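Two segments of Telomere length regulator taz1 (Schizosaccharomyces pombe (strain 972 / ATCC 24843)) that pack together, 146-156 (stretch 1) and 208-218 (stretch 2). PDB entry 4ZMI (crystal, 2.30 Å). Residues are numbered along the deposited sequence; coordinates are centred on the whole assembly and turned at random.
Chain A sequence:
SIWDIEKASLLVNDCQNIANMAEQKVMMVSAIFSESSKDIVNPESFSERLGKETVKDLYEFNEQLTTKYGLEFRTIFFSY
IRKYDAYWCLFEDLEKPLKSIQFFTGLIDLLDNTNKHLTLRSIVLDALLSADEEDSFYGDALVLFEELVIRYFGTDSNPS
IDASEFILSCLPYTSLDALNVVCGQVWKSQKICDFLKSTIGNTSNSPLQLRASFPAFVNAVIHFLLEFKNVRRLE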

# COMPACT_ATOMS: atom_id res chain seq x y z
N GLU A 146 5.24 -10.35 4.46
CA GLU A 146 5.06 -11.39 5.48
C GLU A 146 4.50 -10.85 6.77
O GLU A 146 3.69 -11.50 7.41
N GLU A 147 4.92 -9.65 7.15
CA GLU A 147 4.35 -8.99 8.33
C GLU A 147 2.85 -8.70 8.21
O GLU A 147 2.08 -8.96 9.14
N LEU A 148 2.43 -8.16 7.06
CA LEU A 148 1.01 -7.91 6.83
C LEU A 148 0.27 -9.23 6.93
O LEU A 148 -0.84 -9.29 7.43
N VAL A 149 0.90 -10.31 6.47
CA VAL A 149 0.26 -11.62 6.55
C VAL A 149 0.06 -12.03 8.02
O VAL A 149 -1.04 -12.48 8.39
N ILE A 150 1.08 -11.82 8.85
CA ILE A 150 0.98 -12.12 10.28
C ILE A 150 -0.13 -11.29 10.90
O ILE A 150 -0.99 -11.82 11.60
N ARG A 151 -0.08 -9.98 10.64
CA ARG A 151 -1.04 -9.05 11.22
C ARG A 151 -2.46 -9.47 10.88
O ARG A 151 -3.33 -9.49 11.75
N TYR A 152 -2.70 -9.86 9.63
CA TYR A 152 -4.04 -10.28 9.26
C TYR A 152 -4.46 -11.53 10.03
O TYR A 152 -5.46 -11.50 10.75
N PHE A 153 -3.72 -12.61 9.85
CA PHE A 153 -4.11 -13.91 10.40
C PHE A 153 -3.82 -14.06 11.86
O PHE A 153 -4.02 -15.13 12.41
N GLY A 154 -3.30 -13.01 12.48
CA GLY A 154 -3.03 -13.05 13.90
C GLY A 154 -4.19 -12.45 14.67
O GLY A 154 -4.29 -12.59 15.89
N THR A 155 -5.08 -11.79 13.95
CA THR A 155 -6.23 -11.13 14.54
C THR A 155 -7.44 -12.03 14.34
O THR A 155 -7.88 -12.24 13.21
N ASP A 156 -7.97 -12.58 15.44
CA ASP A 156 -8.90 -13.70 15.33
C ASP A 156 -10.30 -13.32 14.86
O ASP A 156 -11.10 -14.19 14.53
N LEU A 208 2.93 -20.28 16.12
CA LEU A 208 3.76 -19.12 16.39
C LEU A 208 3.21 -17.97 15.59
O LEU A 208 2.94 -18.11 14.39
N GLN A 209 3.03 -16.83 16.24
CA GLN A 209 2.57 -15.63 15.57
C GLN A 209 3.52 -14.50 15.99
O GLN A 209 3.13 -13.54 16.66
N LEU A 210 4.78 -14.66 15.60
CA LEU A 210 5.82 -13.71 15.96
C LEU A 210 5.59 -12.38 15.29
O LEU A 210 6.31 -12.01 14.36
N ARG A 211 4.56 -11.69 15.74
CA ARG A 211 4.17 -10.42 15.14
C ARG A 211 5.18 -9.38 15.62
O ARG A 211 5.69 -9.50 16.74
N ALA A 212 5.52 -8.41 14.78
CA ALA A 212 6.39 -7.33 15.25
C ALA A 212 5.63 -6.32 16.09
O ALA A 212 4.41 -6.25 16.02
N SER A 213 6.37 -5.57 16.89
CA SER A 213 5.77 -4.49 17.65
C SER A 213 5.30 -3.42 16.68
O SER A 213 5.92 -3.20 15.63
N PHE A 214 4.21 -2.76 17.04
CA PHE A 214 3.64 -1.71 16.22
C PHE A 214 4.62 -0.59 15.86
O PHE A 214 4.75 -0.24 14.69
N PRO A 215 5.32 -0.02 16.86
CA PRO A 215 6.23 1.08 16.50
C PRO A 215 7.33 0.62 15.56
O PRO A 215 7.92 1.42 14.84
N ALA A 216 7.61 -0.67 15.59
CA ALA A 216 8.60 -1.21 14.68
C ALA A 216 7.95 -1.45 13.33
O ALA A 216 8.57 -1.24 12.28
N PHE A 217 6.71 -1.91 13.35
CA PHE A 217 5.93 -2.07 12.13
C PHE A 217 5.85 -0.73 11.43
O PHE A 217 6.24 -0.60 10.26
N VAL A 218 5.40 0.27 12.17
CA VAL A 218 5.23 1.61 11.62
C VAL A 218 6.52 2.12 11.03
O VAL A 218 6.56 2.56 9.89

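The polar centre of this contact is Glu147, a buried helix residue whose CA-to-CB bond points toward stretch 2. With chi1 t and chi2 p, it sends its carboxylate to the loop preceding helix 214-218, where Ala212 N donates a hydrogen bond to Glu147 OE2 (2.9 Å). A carboxylate suits this place because it can satisfy a backbone amide and still accept from solvent. One water donates to Glu147 OE2 (2.6 Å) and to Ala212 O (2.8 Å) while accepting from Arg151 NH1 (2.4 Å); a second donates to Glu147 OE1 (3.0 Å) and Leu210 O (2.8 Å).

Arg151 (chi1 m, chi2 t, chi3 p) starts away from stretch 2, but its long chain brings its end back. Its CD lies over the face of the Phe217 ring, 3.5 Å from the centroid, a CH-pi contact that uses the aliphatic part of arginine. Arg151 NH1 also sits 3.9 Å from Arg211 NE, a proximity of like charges.

Apolar packing completes the contact. Phe217 (chi1 t) points toward the helix, and Leu148 CD2 meets its ring edge at CZ (3.6 Å). Ile150, chi1 m, points inward; its CG2 lies 3.9 Å from both Gln209 CG and Arg211 CB, branched bulk filling space against aliphatic segments of polar residues. At Gly154, the bare CA approaches Gln209 CG to 3.8 Å.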

# COMPACT_ATOMS: atom_id res chain seq x y z
CB GLU A 146 6.34 -12.17 5.74
CG GLU A 146 6.11 -13.55 6.33
CD GLU A 146 6.26 -13.59 7.84
OE1 GLU A 146 6.64 -12.56 8.44
OE2 GLU A 146 6.02 -14.67 8.42
CB GLU A 147 5.10 -7.70 8.65
CG GLU A 147 4.63 -7.06 9.94
CD GLU A 147 5.05 -7.86 11.18
OE1 GLU A 147 6.07 -8.57 11.11
OE2 GLU A 147 4.36 -7.77 12.23
CB LEU A 148 0.77 -7.28 5.45
CG LEU A 148 1.47 -5.94 5.27
CD1 LEU A 148 1.35 -5.45 3.83
CD2 LEU A 148 0.84 -4.96 6.25
CB VAL A 149 1.01 -12.69 5.74
CG1 VAL A 149 0.38 -14.06 5.94
CG2 VAL A 149 0.97 -12.32 4.27
CB ILE A 150 2.27 -11.77 11.05
CG1 ILE A 150 3.51 -12.30 10.35
CG2 ILE A 150 2.19 -12.35 12.44
CD1 ILE A 150 3.57 -13.79 10.30
CB ARG A 151 -0.74 -7.60 10.80
CG ARG A 151 0.57 -7.08 11.44
CD ARG A 151 0.81 -5.58 11.21
NE ARG A 151 -0.16 -4.75 11.90
CZ ARG A 151 -0.09 -4.45 13.20
NH1 ARG A 151 0.91 -4.93 13.95
NH2 ARG A 151 -1.02 -3.68 13.76
CB TYR A 152 -4.18 -10.57 7.77
CG TYR A 152 -5.58 -10.96 7.42
CD1 TYR A 152 -6.52 -10.00 7.10
CD2 TYR A 152 -5.98 -12.29 7.42
CE1 TYR A 152 -7.81 -10.35 6.77
CE2 TYR A 152 -7.27 -12.65 7.10
CZ TYR A 152 -8.19 -11.66 6.78
OH TYR A 152 -9.49 -11.98 6.45
CB PHE A 153 -3.41 -15.06 9.69
CG PHE A 153 -3.76 -15.17 8.26
CD1 PHE A 153 -2.80 -14.97 7.28
CD2 PHE A 153 -5.06 -15.47 7.89
CE1 PHE A 153 -3.13 -15.07 5.94
CE2 PHE A 153 -5.39 -15.56 6.55
CZ PHE A 153 -4.42 -15.36 5.57
CB THR A 155 -6.45 -9.75 13.89
OG1 THR A 155 -5.27 -8.95 14.07
CG2 THR A 155 -7.67 -9.04 14.48
CB ASP A 156 -8.96 -14.50 16.63
CG ASP A 156 -8.14 -13.87 17.74
OD1 ASP A 156 -8.39 -12.68 18.06
OD2 ASP A 156 -7.23 -14.55 18.28
CB LEU A 208 5.22 -19.37 16.00
CG LEU A 208 6.02 -20.49 16.65
CD1 LEU A 208 7.49 -20.33 16.31
CD2 LEU A 208 5.84 -20.53 18.16
CB GLN A 209 1.11 -15.32 15.93
CG GLN A 209 0.27 -14.73 14.79
CD GLN A 209 -0.19 -15.77 13.75
OE1 GLN A 209 0.02 -15.59 12.55
NE2 GLN A 209 -0.82 -16.84 14.22
CB LEU A 210 7.18 -14.25 15.54
CG LEU A 210 7.70 -15.24 16.56
CD1 LEU A 210 8.60 -16.23 15.87
CD2 LEU A 210 8.46 -14.49 17.63
CB ARG A 211 2.75 -10.06 15.57
CG ARG A 211 2.31 -8.65 15.27
CD ARG A 211 1.45 -8.11 16.40
NE ARG A 211 0.03 -8.11 16.07
CZ ARG A 211 -0.79 -9.11 16.35
NH1 ARG A 211 -0.32 -10.18 16.98
NH2 ARG A 211 -2.07 -9.04 16.02
CB ALA A 212 7.10 -6.66 14.12
CB SER A 213 6.80 -3.88 18.58
OG SER A 213 7.92 -3.48 17.82
CB PHE A 214 2.34 -1.16 16.81
CG PHE A 214 1.53 -0.36 15.83
CD1 PHE A 214 0.93 -0.98 14.75
CD2 PHE A 214 1.39 1.01 15.96
CE1 PHE A 214 0.20 -0.26 13.83
CE2 PHE A 214 0.65 1.73 15.05
CZ PHE A 214 0.05 1.10 13.98
CB PRO A 215 6.84 1.47 17.84
CG PRO A 215 6.71 0.25 18.67
CD PRO A 215 5.37 -0.29 18.30
CB ALA A 216 9.19 -2.50 15.24
CB PHE A 217 4.54 -2.61 12.46
CG PHE A 217 3.63 -2.71 11.27
CD1 PHE A 217 4.05 -3.34 10.12
CD2 PHE A 217 2.34 -2.20 11.31
CE1 PHE A 217 3.21 -3.45 9.02
CE2 PHE A 217 1.50 -2.31 10.21
CZ PHE A 217 1.94 -2.94 9.07
CB VAL A 218 4.73 2.59 12.68
CG1 VAL A 218 4.75 4.01 12.14
CG2 VAL A 218 3.33 2.20 13.12
O HOH W 1 3.07 -5.98 13.62
O HOH W 2 6.89 -11.35 11.72